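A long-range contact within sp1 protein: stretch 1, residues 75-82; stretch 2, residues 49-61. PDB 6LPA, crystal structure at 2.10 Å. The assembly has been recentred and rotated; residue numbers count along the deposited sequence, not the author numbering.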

# COMPACT_ATOMS: atom_id res chain seq x y z
N ILE A 75 3.23 -4.57 1.52
CA ILE A 75 3.02 -3.64 2.62
C ILE A 75 1.98 -2.62 2.20
O ILE A 75 2.02 -2.10 1.08
CB ILE A 75 4.35 -2.99 3.03
CG1 ILE A 75 5.31 -4.06 3.50
CG2 ILE A 75 4.14 -1.96 4.14
CD1 ILE A 75 6.65 -3.53 4.00
N ALA A 76 1.02 -2.37 3.08
CA ALA A 76 -0.14 -1.51 2.81
C ALA A 76 -0.73 -1.07 4.15
O ALA A 76 -0.50 -1.70 5.19
CB ALA A 76 -1.19 -2.25 1.97
N THR A 77 -1.47 0.04 4.12
CA THR A 77 -2.17 0.46 5.33
C THR A 77 -3.27 -0.54 5.66
O THR A 77 -3.87 -1.14 4.76
CB THR A 77 -2.79 1.86 5.19
OG1 THR A 77 -3.73 1.87 4.09
CG2 THR A 77 -1.70 2.94 4.97
N PHE A 78 -3.55 -0.68 6.96
CA PHE A 78 -4.59 -1.58 7.42
C PHE A 78 -5.95 -1.19 6.83
O PHE A 78 -6.78 -2.07 6.56
CB PHE A 78 -4.61 -1.56 8.96
CG PHE A 78 -5.53 -2.58 9.61
CD1 PHE A 78 -5.69 -3.87 9.07
CD2 PHE A 78 -6.20 -2.26 10.79
CE1 PHE A 78 -6.56 -4.80 9.70
CE2 PHE A 78 -7.05 -3.17 11.41
CZ PHE A 78 -7.22 -4.45 10.87
N GLY A 79 -6.16 0.11 6.59
CA GLY A 79 -7.40 0.61 6.04
C GLY A 79 -7.55 0.52 4.53
O GLY A 79 -8.66 0.68 4.02
N ALA A 80 -6.47 0.25 3.80
CA ALA A 80 -6.60 0.15 2.35
C ALA A 80 -7.52 -1.01 1.95
O ALA A 80 -7.56 -2.06 2.61
CB ALA A 80 -5.23 -0.03 1.69
N ARG A 81 -8.24 -0.82 0.85
CA ARG A 81 -9.25 -1.77 0.39
C ARG A 81 -9.14 -2.02 -1.12
O ARG A 81 -9.98 -1.56 -1.90
CB ARG A 81 -10.66 -1.27 0.73
CG ARG A 81 -10.96 -1.21 2.22
CD ARG A 81 -11.20 -2.61 2.78
NE ARG A 81 -11.50 -2.58 4.21
CZ ARG A 81 -10.59 -2.43 5.16
NH1 ARG A 81 -9.31 -2.30 4.86
NH2 ARG A 81 -10.97 -2.41 6.43
N PRO A 82 -8.13 -2.78 -1.56
CA PRO A 82 -8.13 -3.25 -2.94
C PRO A 82 -9.09 -4.41 -3.10
O PRO A 82 -9.48 -5.09 -2.14
CB PRO A 82 -6.69 -3.70 -3.16
CG PRO A 82 -6.29 -4.21 -1.82
CD PRO A 82 -7.00 -3.33 -0.80
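Stretch 2, residues 49-61: LQDIVIGVEPSDF

How does the backbone of stretch 2 run against stretch 1? After L49 it forms a 3-10 segment, Q50 to I52, continues as a short strand at V53 and I54, passes G55, and then folds through a type I turn from E57 to D60 before F61 enters a strand. There it meets the strand of I75 to T77 in the antiparallel sense. T77 and F61 form a non-hydrogen-bonded pair with CA atoms 4.1 Å apart, and their side chains diverge. The close backbone approach is marked by two CH...O contacts: T77 CA lies 3.2 Å from D60 O, and F61 CA lies 3.4 Å from A76 O.

What locks the two turns together? Stretch 1 also makes a type I turn, from T77 to A80, and the amides of F78 and G79 meet the carbonyls of D60 and P58. F78 N donates to D60 O at 2.7 Å, and G79 N donates to P58 O at 3.0 Å. A water joins the same corner, donating to P58 O at 3.2 Å and lying 2.7 Å from T77 OG1. The fit is tight at G79, whose CA is 4.0 Å from that of P58: an ideal CB on G79 would fall 2.9 Å from P58 CB, a clash, so the bare glycine leaves room for the proline ring.

Which bump fills the main hollow? F78 does, with 133 Å² covered by stretch 2, the most of any residue here. Its CA-to-CB bond points toward stretch 2, and chi1 in the t well carries the ring into a pocket made by Q50, V53, V56 and E57. F78 CD2 packs 3.4 Å from V56 CG1, while F78 CZ reaches 3.5 Å from Q50 CB and 3.9 Å from V53 CG2. F78 CB is 3.6 Å from E57 O. The ring thus lies between Q50 CB on one side and V53 CG2 and V56 CG1 on the other, with E57 O at its edge, and the turn hydrogen bonds hold the backbone at its base.

What covers the other parts of the contact? On the strand side, although the side chains diverge at this pair, T77 CG2 still lies over one face of the F61 ring, 4.1 Å from its centroid, a CH-pi contact, and I75 CG2 adds apolar packing 3.9 Å from F61 CD1. Farther along stretch 1, R81 folds back so that R81 NH1 donates to F78 O at 3.1 Å and to A80 O at 2.9 Å. The guanidinium also lies near Q50, with R81 NH2 3.6 Å from Q50 NE2, a contact without a hydrogen bond.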

# COMPACT_ATOMS: atom_id res chain seq x y z
N LEU A 49 -12.68 -9.82 9.52
CA LEU A 49 -12.41 -9.91 10.95
C LEU A 49 -11.58 -8.74 11.46
O LEU A 49 -11.07 -8.80 12.58
CB LEU A 49 -11.71 -11.24 11.27
CG LEU A 49 -12.34 -12.50 10.67
CD1 LEU A 49 -11.64 -13.75 11.19
CD2 LEU A 49 -13.81 -12.55 10.95
N GLN A 50 -11.44 -7.66 10.69
CA GLN A 50 -10.62 -6.55 11.17
C GLN A 50 -11.19 -5.96 12.44
O GLN A 50 -10.45 -5.33 13.20
CB GLN A 50 -10.48 -5.46 10.10
CG GLN A 50 -11.79 -4.87 9.61
CD GLN A 50 -12.31 -5.61 8.40
OE1 GLN A 50 -11.93 -6.76 8.16
NE2 GLN A 50 -13.17 -4.96 7.63
N ASP A 51 -12.48 -6.15 12.71
CA ASP A 51 -13.01 -5.60 13.94
C ASP A 51 -12.55 -6.40 15.17
O ASP A 51 -12.78 -5.94 16.29
CB ASP A 51 -14.55 -5.48 13.84
CG ASP A 51 -15.01 -4.53 12.68
OD1 ASP A 51 -14.20 -3.70 12.19
OD2 ASP A 51 -16.18 -4.61 12.25
N ILE A 52 -11.89 -7.55 14.98
CA ILE A 52 -11.20 -8.25 16.07
C ILE A 52 -10.00 -7.47 16.56
O ILE A 52 -9.58 -7.62 17.71
CB ILE A 52 -10.64 -9.62 15.67
CG1 ILE A 52 -11.68 -10.54 15.14
CG2 ILE A 52 -9.96 -10.26 16.87
CD1 ILE A 52 -12.51 -10.88 16.06
N VAL A 53 -9.36 -6.74 15.66
CA VAL A 53 -8.05 -6.17 15.92
C VAL A 53 -8.20 -4.91 16.77
O VAL A 53 -8.96 -4.00 16.42
CB VAL A 53 -7.34 -5.86 14.59
CG1 VAL A 53 -5.93 -5.40 14.85
CG2 VAL A 53 -7.39 -7.07 13.69
N ILE A 54 -7.46 -4.84 17.86
CA ILE A 54 -7.30 -3.63 18.64
C ILE A 54 -5.83 -3.26 18.59
O ILE A 54 -4.97 -4.15 18.57
CB ILE A 54 -7.82 -3.78 20.09
CG1 ILE A 54 -6.95 -4.74 20.89
CG2 ILE A 54 -9.24 -4.31 20.07
CD1 ILE A 54 -7.57 -5.20 22.20
N GLY A 55 -5.55 -1.96 18.46
CA GLY A 55 -4.20 -1.44 18.42
C GLY A 55 -3.68 -1.04 17.05
O GLY A 55 -2.54 -0.58 16.95
N VAL A 56 -4.46 -1.22 15.99
CA VAL A 56 -3.99 -0.94 14.63
C VAL A 56 -4.93 0.07 13.98
O VAL A 56 -6.12 -0.22 13.76
CB VAL A 56 -3.89 -2.23 13.78
CG1 VAL A 56 -3.24 -1.90 12.45
CG2 VAL A 56 -3.06 -3.29 14.52
N GLU A 57 -4.39 1.25 13.65
CA GLU A 57 -5.14 2.32 13.02
C GLU A 57 -5.24 2.09 11.52
O GLU A 57 -4.39 1.41 10.92
CB GLU A 57 -4.44 3.66 13.27
CG GLU A 57 -5.35 4.77 13.72
CD GLU A 57 -5.86 4.54 15.12
OE1 GLU A 57 -5.09 4.78 16.07
OE2 GLU A 57 -7.03 4.12 15.27
N PRO A 58 -6.27 2.66 10.87
CA PRO A 58 -6.36 2.54 9.40
C PRO A 58 -5.13 3.07 8.67
O PRO A 58 -4.79 2.55 7.60
CB PRO A 58 -7.62 3.37 9.07
CG PRO A 58 -8.43 3.31 10.30
CD PRO A 58 -7.46 3.32 11.44
N SER A 59 -4.45 4.06 9.23
CA SER A 59 -3.23 4.58 8.62
C SER A 59 -2.01 3.70 8.88
O SER A 59 -0.96 3.93 8.26
CB SER A 59 -2.96 5.98 9.15
OG SER A 59 -3.00 5.95 10.57
N ASP A 60 -2.09 2.73 9.77
CA ASP A 60 -0.91 1.94 10.12
C ASP A 60 -0.59 0.95 9.01
O ASP A 60 -1.48 0.34 8.41
CB ASP A 60 -1.14 1.19 11.44
CG ASP A 60 -1.02 2.11 12.64
OD1 ASP A 60 -0.21 3.06 12.58
OD2 ASP A 60 -1.74 1.89 13.64
N PHE A 61 0.70 0.78 8.75
CA PHE A 61 1.14 -0.17 7.74
C PHE A 61 1.20 -1.58 8.31
O PHE A 61 1.78 -1.81 9.38
CB PHE A 61 2.51 0.24 7.20
CG PHE A 61 2.44 1.36 6.23
CD1 PHE A 61 1.99 1.14 4.93
CD2 PHE A 61 2.76 2.65 6.61
CE1 PHE A 61 1.90 2.19 4.03
CE2 PHE A 61 2.67 3.70 5.72
CZ PHE A 61 2.25 3.47 4.43
O HOH W 1 -5.67 3.64 4.75